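Local coordinates for protein L-Ribose isomerase (Acinetobacter, PDB 4Q0P) that probably interconverts L-ribose and L-ribulose as a metal-dependent aldose-ketose isomerase of the cupin type, here holding cobalt and ribose, at residues E176-Y181 against L198-C203; E72-F77 against K112-H117. All coordinates share one frame; numbering follows the deposited sequence.

Interaction 1: E176-Y181 against L198-C203; sequences EKLTSY and LHAFRC. With CO (cobalt (II) ion), chain B; 0MK (beta-L-ribopyranose), chain F.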
ATOM      1  N   GLU A 176     -10.090  14.862  32.562  1.00 30.67           N
ATOM      2  CA  GLU A 176      -9.837  16.208  33.089  1.00 30.89           C
ATOM      3  C   GLU A 176      -8.416  16.765  32.976  1.00 29.02           C
ATOM      4  O   GLU A 176      -8.223  17.873  32.476  1.00 28.22           O
ATOM      5  CB  GLU A 176     -10.273  16.280  34.555  1.00 34.67           C
ATOM      6  CG  GLU A 176     -11.769  16.409  34.760  1.00 41.18           C
ATOM      7  CD  GLU A 176     -12.310  17.709  34.208  1.00 45.42           C
ATOM      8  OE1 GLU A 176     -12.792  17.720  33.056  1.00 48.44           O
ATOM      9  OE2 GLU A 176     -12.238  18.731  34.926  1.00 50.52           O
ATOM     10  N   LYS A 177      -7.430  16.010  33.446  1.00 28.03           N
ATOM     11  CA  LYS A 177      -6.036  16.459  33.416  1.00 28.37           C
ATOM     12  C   LYS A 177      -5.323  16.407  32.063  1.00 27.97           C
ATOM     13  O   LYS A 177      -4.256  17.004  31.895  1.00 27.73           O
ATOM     14  CB  LYS A 177      -5.219  15.665  34.440  1.00 30.07           C
ATOM     15  CG  LYS A 177      -5.577  15.960  35.887  1.00 30.51           C
ATOM     16  CD  LYS A 177      -4.710  15.140  36.839  1.00 35.18           C
ATOM     17  CE  LYS A 177      -4.582  15.804  38.209  1.00 37.28           C
ATOM     18  NZ  LYS A 177      -5.895  16.063  38.851  1.00 41.48           N
ATOM     19  N   LEU A 178      -5.891  15.687  31.106  1.00 26.31           N
ATOM     20  CA  LEU A 178      -5.278  15.580  29.785  1.00 26.04           C
ATOM     21  C   LEU A 178      -5.710  16.779  28.950  1.00 25.75           C
ATOM     22  O   LEU A 178      -6.448  16.640  27.974  1.00 26.65           O
ATOM     23  CB  LEU A 178      -5.704  14.265  29.118  1.00 24.26           C
ATOM     24  CG  LEU A 178      -5.158  12.987  29.769  1.00 22.63           C
ATOM     25  CD1 LEU A 178      -5.754  12.797  31.164  1.00 23.35           C
ATOM     26  CD2 LEU A 178      -5.507  11.787  28.885  1.00 23.37           C
ATOM     27  N   THR A 179      -5.214  17.952  29.346  1.00 25.87           N
ATOM     28  CA  THR A 179      -5.553  19.235  28.727  1.00 24.90           C
ATOM     29  C   THR A 179      -4.991  19.543  27.341  1.00 23.99           C
ATOM     30  O   THR A 179      -5.606  20.292  26.583  1.00 25.08           O
ATOM     31  CB  THR A 179      -5.164  20.410  29.675  1.00 24.80           C
ATOM     32  OG1 THR A 179      -3.739  20.460  29.819  1.00 24.83           O
ATOM     33  CG2 THR A 179      -5.786  20.208  31.052  1.00 24.37           C
ATOM     34  N   SER A 180      -3.824  18.998  27.014  1.00 23.06           N
ATOM     35  CA  SER A 180      -3.232  19.249  25.710  1.00 23.22           C
ATOM     36  C   SER A 180      -3.811  18.322  24.644  1.00 24.34           C
ATOM     37  O   SER A 180      -4.169  17.175  24.918  1.00 24.27           O
ATOM     38  CB  SER A 180      -1.712  19.105  25.772  1.00 25.98           C
ATOM     39  OG  SER A 180      -1.147  20.150  26.551  1.00 28.04           O
ATOM     40  N   TYR A 181      -3.889  18.836  23.424  1.00 24.69           N
ATOM     41  CA  TYR A 181      -4.454  18.104  22.298  1.00 23.88           C
ATOM     42  C   TYR A 181      -3.572  18.251  21.068  1.00 23.55           C
ATOM     43  O   TYR A 181      -2.917  19.276  20.880  1.00 22.61           O
ATOM     44  CB  TYR A 181      -5.847  18.665  21.984  1.00 22.07           C
ATOM     45  CG  TYR A 181      -6.428  18.279  20.631  1.00 23.88           C
ATOM     46  CD1 TYR A 181      -7.226  17.141  20.484  1.00 21.07           C
ATOM     47  CD2 TYR A 181      -6.228  19.090  19.508  1.00 23.27           C
ATOM     48  CE1 TYR A 181      -7.824  16.828  19.250  1.00 21.65           C
ATOM     49  CE2 TYR A 181      -6.815  18.785  18.276  1.00 22.00           C
ATOM     50  CZ  TYR A 181      -7.615  17.656  18.157  1.00 22.34           C
ATOM     51  OH  TYR A 181      -8.221  17.377  16.945  1.00 25.85           O
ATOM     52  N   LEU A 198       0.224  11.470  31.333  1.00 26.51           N
ATOM     53  CA  LEU A 198      -1.122  10.966  31.150  1.00 26.90           C
ATOM     54  C   LEU A 198      -1.464  11.169  29.680  1.00 25.98           C
ATOM     55  O   LEU A 198      -1.196  12.230  29.113  1.00 27.53           O
ATOM     56  CB  LEU A 198      -2.108  11.751  32.021  1.00 29.03           C
ATOM     57  CG  LEU A 198      -2.123  11.452  33.523  1.00 30.92           C
ATOM     58  CD1 LEU A 198      -2.982  12.483  34.258  1.00 29.31           C
ATOM     59  CD2 LEU A 198      -2.661  10.042  33.742  1.00 29.58           C
ATOM     60  N   HIS A 199      -2.026  10.146  29.051  1.00 25.04           N
ATOM     61  CA  HIS A 199      -2.412  10.261  27.657  1.00 25.19           C
ATOM     62  C   HIS A 199      -3.586   9.364  27.291  1.00 23.52           C
ATOM     63  O   HIS A 199      -3.883   8.389  27.971  1.00 24.37           O
ATOM     64  CB  HIS A 199      -1.223   9.973  26.722  1.00 25.33           C
ATOM     65  CG  HIS A 199      -0.600   8.624  26.913  1.00 24.54           C
ATOM     66  ND1 HIS A 199       0.136   8.290  28.030  1.00 24.62           N
ATOM     67  CD2 HIS A 199      -0.601   7.525  26.124  1.00 24.39           C
ATOM     68  CE1 HIS A 199       0.561   7.045  27.921  1.00 24.65           C
ATOM     69  NE2 HIS A 199       0.127   6.557  26.773  1.00 24.69           N
ATOM     70  N   ALA A 200      -4.263   9.741  26.214  1.00 22.97           N
ATOM     71  CA  ALA A 200      -5.397   9.000  25.693  1.00 24.20           C
ATOM     72  C   ALA A 200      -5.520   9.419  24.238  1.00 24.24           C
ATOM     73  O   ALA A 200      -4.879  10.379  23.809  1.00 22.84           O
ATOM     74  CB  ALA A 200      -6.680   9.365  26.458  1.00 25.56           C
ATOM     75  N   PHE A 201      -6.321   8.690  23.474  1.00 24.20           N
ATOM     76  CA  PHE A 201      -6.534   9.038  22.080  1.00 24.88           C
ATOM     77  C   PHE A 201      -7.770   8.354  21.523  1.00 22.66           C
ATOM     78  O   PHE A 201      -8.224   7.333  22.044  1.00 25.35           O
ATOM     79  CB  PHE A 201      -5.283   8.727  21.235  1.00 22.66           C
ATOM     80  CG  PHE A 201      -4.871   7.271  21.224  1.00 24.40           C
ATOM     81  CD1 PHE A 201      -5.438   6.380  20.314  1.00 24.07           C
ATOM     82  CD2 PHE A 201      -3.886   6.803  22.093  1.00 25.09           C
ATOM     83  CE1 PHE A 201      -5.026   5.047  20.269  1.00 25.97           C
ATOM     84  CE2 PHE A 201      -3.470   5.470  22.056  1.00 24.91           C
ATOM     85  CZ  PHE A 201      -4.042   4.590  21.140  1.00 23.94           C
ATOM     86  N   ARG A 202      -8.335   8.943  20.479  1.00 22.17           N
ATOM     87  CA  ARG A 202      -9.523   8.388  19.859  1.00 22.74           C
ATOM     88  C   ARG A 202      -9.476   8.589  18.359  1.00 23.93           C
ATOM     89  O   ARG A 202      -8.630   9.314  17.828  1.00 21.82           O
ATOM     90  CB  ARG A 202     -10.783   9.088  20.374  1.00 19.38           C
ATOM     91  CG  ARG A 202     -10.989  10.486  19.760  1.00 22.96           C
ATOM     92  CD  ARG A 202     -12.408  11.035  19.965  1.00 22.36           C
ATOM     93  NE  ARG A 202     -12.608  12.286  19.229  1.00 22.10           N
ATOM     94  CZ  ARG A 202     -13.760  12.953  19.166  1.00 24.57           C
ATOM     95  NH1 ARG A 202     -14.839  12.499  19.798  1.00 19.76           N
ATOM     96  NH2 ARG A 202     -13.836  14.076  18.461  1.00 23.20           N
ATOM     97  N   CYS A 203     -10.414   7.939  17.685  1.00 24.02           N
ATOM     98  CA  CYS A 203     -10.572   8.082  16.256  1.00 23.38           C
ATOM     99  C   CYS A 203     -11.779   9.016  16.161  1.00 22.77           C
ATOM    100  O   CYS A 203     -12.772   8.817  16.864  1.00 21.92           O
ATOM    101  CB  CYS A 203     -10.901   6.730  15.612  1.00 22.00           C
ATOM    102  SG  CYS A 203     -11.432   6.858  13.889  1.00 22.65           S
TER
HETATM  103 CO    CO B 501       0.116   4.411  26.546  1.00 31.53          CO
HETATM  104  C1  0MK F 505     -11.183  18.351  29.926  1.00 53.44           C
HETATM  105  C2  0MK F 505     -12.130  18.687  28.775  1.00 53.47           C
HETATM  106  C3  0MK F 505     -11.843  20.105  28.292  1.00 53.35           C
HETATM  107  C4  0MK F 505     -10.376  20.227  27.873  1.00 53.17           C
HETATM  108  C5  0MK F 505      -9.460  19.808  29.029  1.00 52.39           C
HETATM  109  O1  0MK F 505     -11.388  17.009  30.336  1.00 56.23           O
HETATM  110  O2  0MK F 505     -13.474  18.596  29.220  1.00 55.09           O
HETATM  111  O3  0MK F 505     -12.112  21.019  29.343  1.00 53.42           O
HETATM  112  O4  0MK F 505     -10.098  21.569  27.509  1.00 56.00           O
HETATM  113  O5  0MK F 505      -9.812  18.486  29.491  1.00 52.37           O
HETATM  114  O   HOH W   1      -0.956   4.880  24.685  1.00 23.54           O
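Behind the cobalt site of this cupin-type barrel, Leu178, at the centre of an inverse gamma turn, lays its side chain on residues 198-200, which include the metal ligand His199. Its two methyls divide the work. Leu178 CD1 meets Leu198 CB at 3.9 Å, the two leucine side chains crossing at about a right angle. Leu178 CD2 settles over the backbone, 3.5 Å from His199 C, and also touches the methyl of Ala200. Farther out, Leu198 CD1 reaches back to Lys177 CB at 3.9 Å. No hydrogen bond joins the two segments, so apolar contact alone carries the pairing. His199 turns the other way: with CG set between the backbone N and the carbonyl carbon (chi1 58°), its ring leaves the leucine side and NE2 binds cobalt at 2.2 Å, while ND1 is held by His197 O. On the outer side, Glu176 OE1 accepts a 3.1 Å hydrogen bond from O1 of a ribopyranose bound well away from the metal. A classic beta bulge at Thr179 and Ser180 opposite Tyr137 leads into strand 180-185. Strand 132-137 lies between that strand and 199-202, and Pro116 of strand 113-118 packs against both Leu178 and Ala200.

Interaction 2: E72-F77 against K112-H117; sequences EAMIIF and KFCPPH. With CO (cobalt (II) ion), chain B; 0MK (beta-L-ribopyranose), chain C.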
ATOM      1  N   GLU A  72     -14.725   2.979  25.410  1.00 25.61           N
ATOM      2  CA  GLU A  72     -13.305   2.714  25.526  1.00 26.66           C
ATOM      3  C   GLU A  72     -13.031   1.261  25.171  1.00 27.30           C
ATOM      4  O   GLU A  72     -13.300   0.342  25.953  1.00 25.76           O
ATOM      5  CB  GLU A  72     -12.838   3.058  26.947  1.00 25.73           C
ATOM      6  CG  GLU A  72     -13.395   4.409  27.405  1.00 29.03           C
ATOM      7  CD  GLU A  72     -12.795   4.932  28.701  1.00 30.24           C
ATOM      8  OE1 GLU A  72     -12.513   4.120  29.609  1.00 31.22           O
ATOM      9  OE2 GLU A  72     -12.624   6.167  28.809  1.00 29.05           O
ATOM     10  N   ALA A  73     -12.514   1.072  23.962  1.00 26.41           N
ATOM     11  CA  ALA A  73     -12.190  -0.250  23.443  1.00 26.49           C
ATOM     12  C   ALA A  73     -11.273  -0.088  22.235  1.00 27.75           C
ATOM     13  O   ALA A  73     -11.317   0.936  21.540  1.00 27.98           O
ATOM     14  CB  ALA A  73     -13.463  -0.975  23.037  1.00 25.42           C
ATOM     15  N   MET A  74     -10.449  -1.100  21.980  1.00 27.69           N
ATOM     16  CA  MET A  74      -9.532  -1.045  20.854  1.00 27.41           C
ATOM     17  C   MET A  74      -8.955  -2.414  20.565  1.00 25.95           C
ATOM     18  O   MET A  74      -9.138  -3.361  21.330  1.00 24.68           O
ATOM     19  CB  MET A  74      -8.377  -0.096  21.162  1.00 29.88           C
ATOM     20  CG  MET A  74      -7.356  -0.690  22.122  1.00 31.62           C
ATOM     21  SD  MET A  74      -6.179   0.539  22.699  1.00 37.32           S
ATOM     22  CE  MET A  74      -5.304   0.890  21.178  1.00 31.87           C
ATOM     23  N   ILE A  75      -8.239  -2.500  19.451  1.00 24.06           N
ATOM     24  CA  ILE A  75      -7.598  -3.734  19.046  1.00 23.26           C
ATOM     25  C   ILE A  75      -6.113  -3.443  18.940  1.00 23.56           C
ATOM     26  O   ILE A  75      -5.715  -2.368  18.481  1.00 20.45           O
ATOM     27  CB  ILE A  75      -8.120  -4.220  17.674  1.00 23.31           C
ATOM     28  CG1 ILE A  75      -9.537  -4.771  17.828  1.00 24.67           C
ATOM     29  CG2 ILE A  75      -7.188  -5.282  17.102  1.00 26.11           C
ATOM     30  CD1 ILE A  75     -10.163  -5.196  16.536  1.00 23.39           C
ATOM     31  N   ILE A  76      -5.303  -4.388  19.401  1.00 21.97           N
ATOM     32  CA  ILE A  76      -3.863  -4.245  19.336  1.00 22.61           C
ATOM     33  C   ILE A  76      -3.234  -5.536  18.824  1.00 23.99           C
ATOM     34  O   ILE A  76      -3.503  -6.618  19.351  1.00 22.63           O
ATOM     35  CB  ILE A  76      -3.254  -3.925  20.718  1.00 23.60           C
ATOM     36  CG1 ILE A  76      -3.753  -2.558  21.205  1.00 25.19           C
ATOM     37  CG2 ILE A  76      -1.731  -3.953  20.631  1.00 22.28           C
ATOM     38  CD1 ILE A  76      -3.163  -2.112  22.539  1.00 27.63           C
ATOM     39  N   PHE A  77      -2.410  -5.414  17.785  1.00 20.89           N
ATOM     40  CA  PHE A  77      -1.699  -6.549  17.214  1.00 21.71           C
ATOM     41  C   PHE A  77      -0.233  -6.238  17.442  1.00 22.20           C
ATOM     42  O   PHE A  77       0.325  -5.354  16.801  1.00 20.62           O
ATOM     43  CB  PHE A  77      -1.980  -6.675  15.718  1.00 21.09           C
ATOM     44  CG  PHE A  77      -3.385  -7.080  15.402  1.00 22.30           C
ATOM     45  CD1 PHE A  77      -3.914  -8.256  15.925  1.00 22.69           C
ATOM     46  CD2 PHE A  77      -4.178  -6.298  14.564  1.00 21.67           C
ATOM     47  CE1 PHE A  77      -5.216  -8.652  15.616  1.00 23.80           C
ATOM     48  CE2 PHE A  77      -5.485  -6.683  14.245  1.00 22.51           C
ATOM     49  CZ  PHE A  77      -6.002  -7.861  14.772  1.00 22.48           C
ATOM     50  N   LYS A 112     -14.484   5.728  19.432  1.00 26.48           N
ATOM     51  CA  LYS A 112     -13.908   4.941  20.515  1.00 24.91           C
ATOM     52  C   LYS A 112     -12.546   5.485  20.970  1.00 24.77           C
ATOM     53  O   LYS A 112     -11.847   6.152  20.209  1.00 22.93           O
ATOM     54  CB  LYS A 112     -13.782   3.474  20.074  1.00 25.87           C
ATOM     55  CG  LYS A 112     -15.076   2.884  19.479  1.00 28.33           C
ATOM     56  CD  LYS A 112     -16.167   2.735  20.520  1.00 29.10           C
ATOM     57  CE  LYS A 112     -17.413   2.019  19.979  1.00 26.00           C
ATOM     58  NZ  LYS A 112     -18.323   2.887  19.178  1.00 22.41           N
ATOM     59  N   PHE A 113     -12.176   5.183  22.212  1.00 24.53           N
ATOM     60  CA  PHE A 113     -10.916   5.656  22.784  1.00 26.28           C
ATOM     61  C   PHE A 113     -10.014   4.575  23.361  1.00 25.48           C
ATOM     62  O   PHE A 113     -10.455   3.476  23.694  1.00 25.01           O
ATOM     63  CB  PHE A 113     -11.152   6.592  23.988  1.00 24.98           C
ATOM     64  CG  PHE A 113     -11.953   7.824  23.697  1.00 27.81           C
ATOM     65  CD1 PHE A 113     -13.310   7.746  23.402  1.00 28.50           C
ATOM     66  CD2 PHE A 113     -11.362   9.080  23.803  1.00 27.64           C
ATOM     67  CE1 PHE A 113     -14.066   8.905  23.222  1.00 29.32           C
ATOM     68  CE2 PHE A 113     -12.107  10.240  23.627  1.00 26.48           C
ATOM     69  CZ  PHE A 113     -13.460  10.155  23.336  1.00 27.53           C
ATOM     70  N   CYS A 114      -8.737   4.937  23.481  1.00 24.65           N
ATOM     71  CA  CYS A 114      -7.743   4.149  24.191  1.00 24.69           C
ATOM     72  C   CYS A 114      -7.802   5.139  25.372  1.00 26.84           C
ATOM     73  O   CYS A 114      -7.314   6.270  25.257  1.00 25.42           O
ATOM     74  CB  CYS A 114      -6.366   4.214  23.536  1.00 22.35           C
ATOM     75  SG  CYS A 114      -5.082   3.439  24.566  1.00 27.20           S
ATOM     76  N   PRO A 115      -8.431   4.741  26.496  1.00 27.06           N
ATOM     77  CA  PRO A 115      -8.613   5.551  27.711  1.00 26.88           C
ATOM     78  C   PRO A 115      -7.415   6.158  28.433  1.00 25.91           C
ATOM     79  O   PRO A 115      -6.295   5.655  28.353  1.00 25.13           O
ATOM     80  CB  PRO A 115      -9.416   4.619  28.615  1.00 27.16           C
ATOM     81  CG  PRO A 115      -8.837   3.287  28.272  1.00 27.77           C
ATOM     82  CD  PRO A 115      -8.802   3.337  26.761  1.00 26.04           C
ATOM     83  N   PRO A 116      -7.656   7.255  29.176  1.00 26.68           N
ATOM     84  CA  PRO A 116      -6.627   7.968  29.940  1.00 25.91           C
ATOM     85  C   PRO A 116      -5.779   7.020  30.766  1.00 25.25           C
ATOM     86  O   PRO A 116      -6.304   6.176  31.491  1.00 24.48           O
ATOM     87  CB  PRO A 116      -7.442   8.919  30.811  1.00 26.76           C
ATOM     88  CG  PRO A 116      -8.583   9.279  29.907  1.00 26.17           C
ATOM     89  CD  PRO A 116      -8.965   7.924  29.320  1.00 25.95           C
ATOM     90  N   HIS A 117      -4.464   7.160  30.652  1.00 24.85           N
ATOM     91  CA  HIS A 117      -3.556   6.307  31.399  1.00 25.98           C
ATOM     92  C   HIS A 117      -2.134   6.831  31.272  1.00 26.86           C
ATOM     93  O   HIS A 117      -1.875   7.758  30.507  1.00 26.42           O
ATOM     94  CB  HIS A 117      -3.609   4.874  30.852  1.00 26.94           C
ATOM     95  CG  HIS A 117      -3.059   4.737  29.464  1.00 25.88           C
ATOM     96  ND1 HIS A 117      -3.734   5.177  28.345  1.00 28.01           N
ATOM     97  CD2 HIS A 117      -1.884   4.235  29.018  1.00 26.61           C
ATOM     98  CE1 HIS A 117      -2.998   4.954  27.271  1.00 27.58           C
ATOM     99  NE2 HIS A 117      -1.870   4.382  27.651  1.00 25.78           N
TER
HETATM  100 CO    CO B 501       0.116   4.411  26.546  1.00 31.53          CO
HETATM  101  C1  0MK C 502      -0.268   2.081  24.364  1.00 51.45           C
HETATM  102  C2  0MK C 502       0.272   0.703  23.990  1.00 51.61           C
HETATM  103  C3  0MK C 502      -0.645  -0.407  24.520  1.00 52.42           C
HETATM  104  C4  0MK C 502      -1.018  -0.212  26.002  1.00 52.17           C
HETATM  105  C5  0MK C 502      -1.453   1.228  26.298  1.00 51.67           C
HETATM  106  O1  0MK C 502      -1.518   2.284  23.727  1.00 49.76           O
HETATM  107  O2  0MK C 502       1.585   0.545  24.510  1.00 50.28           O
HETATM  108  O3  0MK C 502      -0.001  -1.662  24.356  1.00 55.21           O
HETATM  109  O4  0MK C 502       0.074  -0.570  26.833  1.00 53.66           O
HETATM  110  O5  0MK C 502      -0.473   2.159  25.791  1.00 49.04           O
HETATM  111  O   HOH W   1      -0.956   4.880  24.685  1.00 23.54           O
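Met74 and Cys114 meet sulfur to sulfur inside the cupin-type barrel, where strand 73-82 of one antiparallel sheet passes strand 113-118 of the other; SD and SG are 3.6 Å apart. Cys114 SG stands anti to its backbone nitrogen (chi1 171°), a setting that brings it 3.8 Å from O1 of the bound ribopyranose as well as against the methionine. Glu72 crosses Pro115 obliquely. Its extended chain brings the carboxylate alongside the CB corner of the proline ring, Glu72 OE1 3.3 Å from Pro115 CB, and both carboxylate oxygens are secured in this buried spot: OE1 by a salt bridge to Arg171, OE2 by the hydroxyl of Tyr175. The backbones hardly pair; Ala73 N gives Phe113 O a single weak, bent bond. Farther along strand 73-82, Ile76 CD1 packs on C3 of the sugar at 3.6 Å. The sugar's ring oxygen O5 joins the cobalt shell at 2.5 Å, beside His117 NE2, with His119, His199 and Glu124 as further protein ligands. His117 is oriented from behind: its ND1 donates a 2.6 Å bond to Pro115 O, nearly head-on to the carbonyl and close to the ring plane, which fixes the imidazole with NE2 facing the metal.

Overall arrangement
Interactions 1 and 2, with centres 12 Å apart, are joined through neighbouring strands 199-202 and 113-118. His199 N lies 2.8 Å from His117 O and Phe201 O lies 2.8 Å from Cys114 N, both probable hydrogen bonds, so two of the three metal-binding histidines, His117 and His199, sit on directly paired strands. Each brings its imidazole to the same cobalt ion, and the water bound there is also weakly bonded to the sugar O1. Segment 176-181 backs this pair of strands from outside, whereas 72-77 comes from the facing sheet and brings Ile76 against the sugar. Phe201 links the layers, touching both Cys114 and Met74. The ribopyranose at Glu176 is a separate molecule from the metal-bound one.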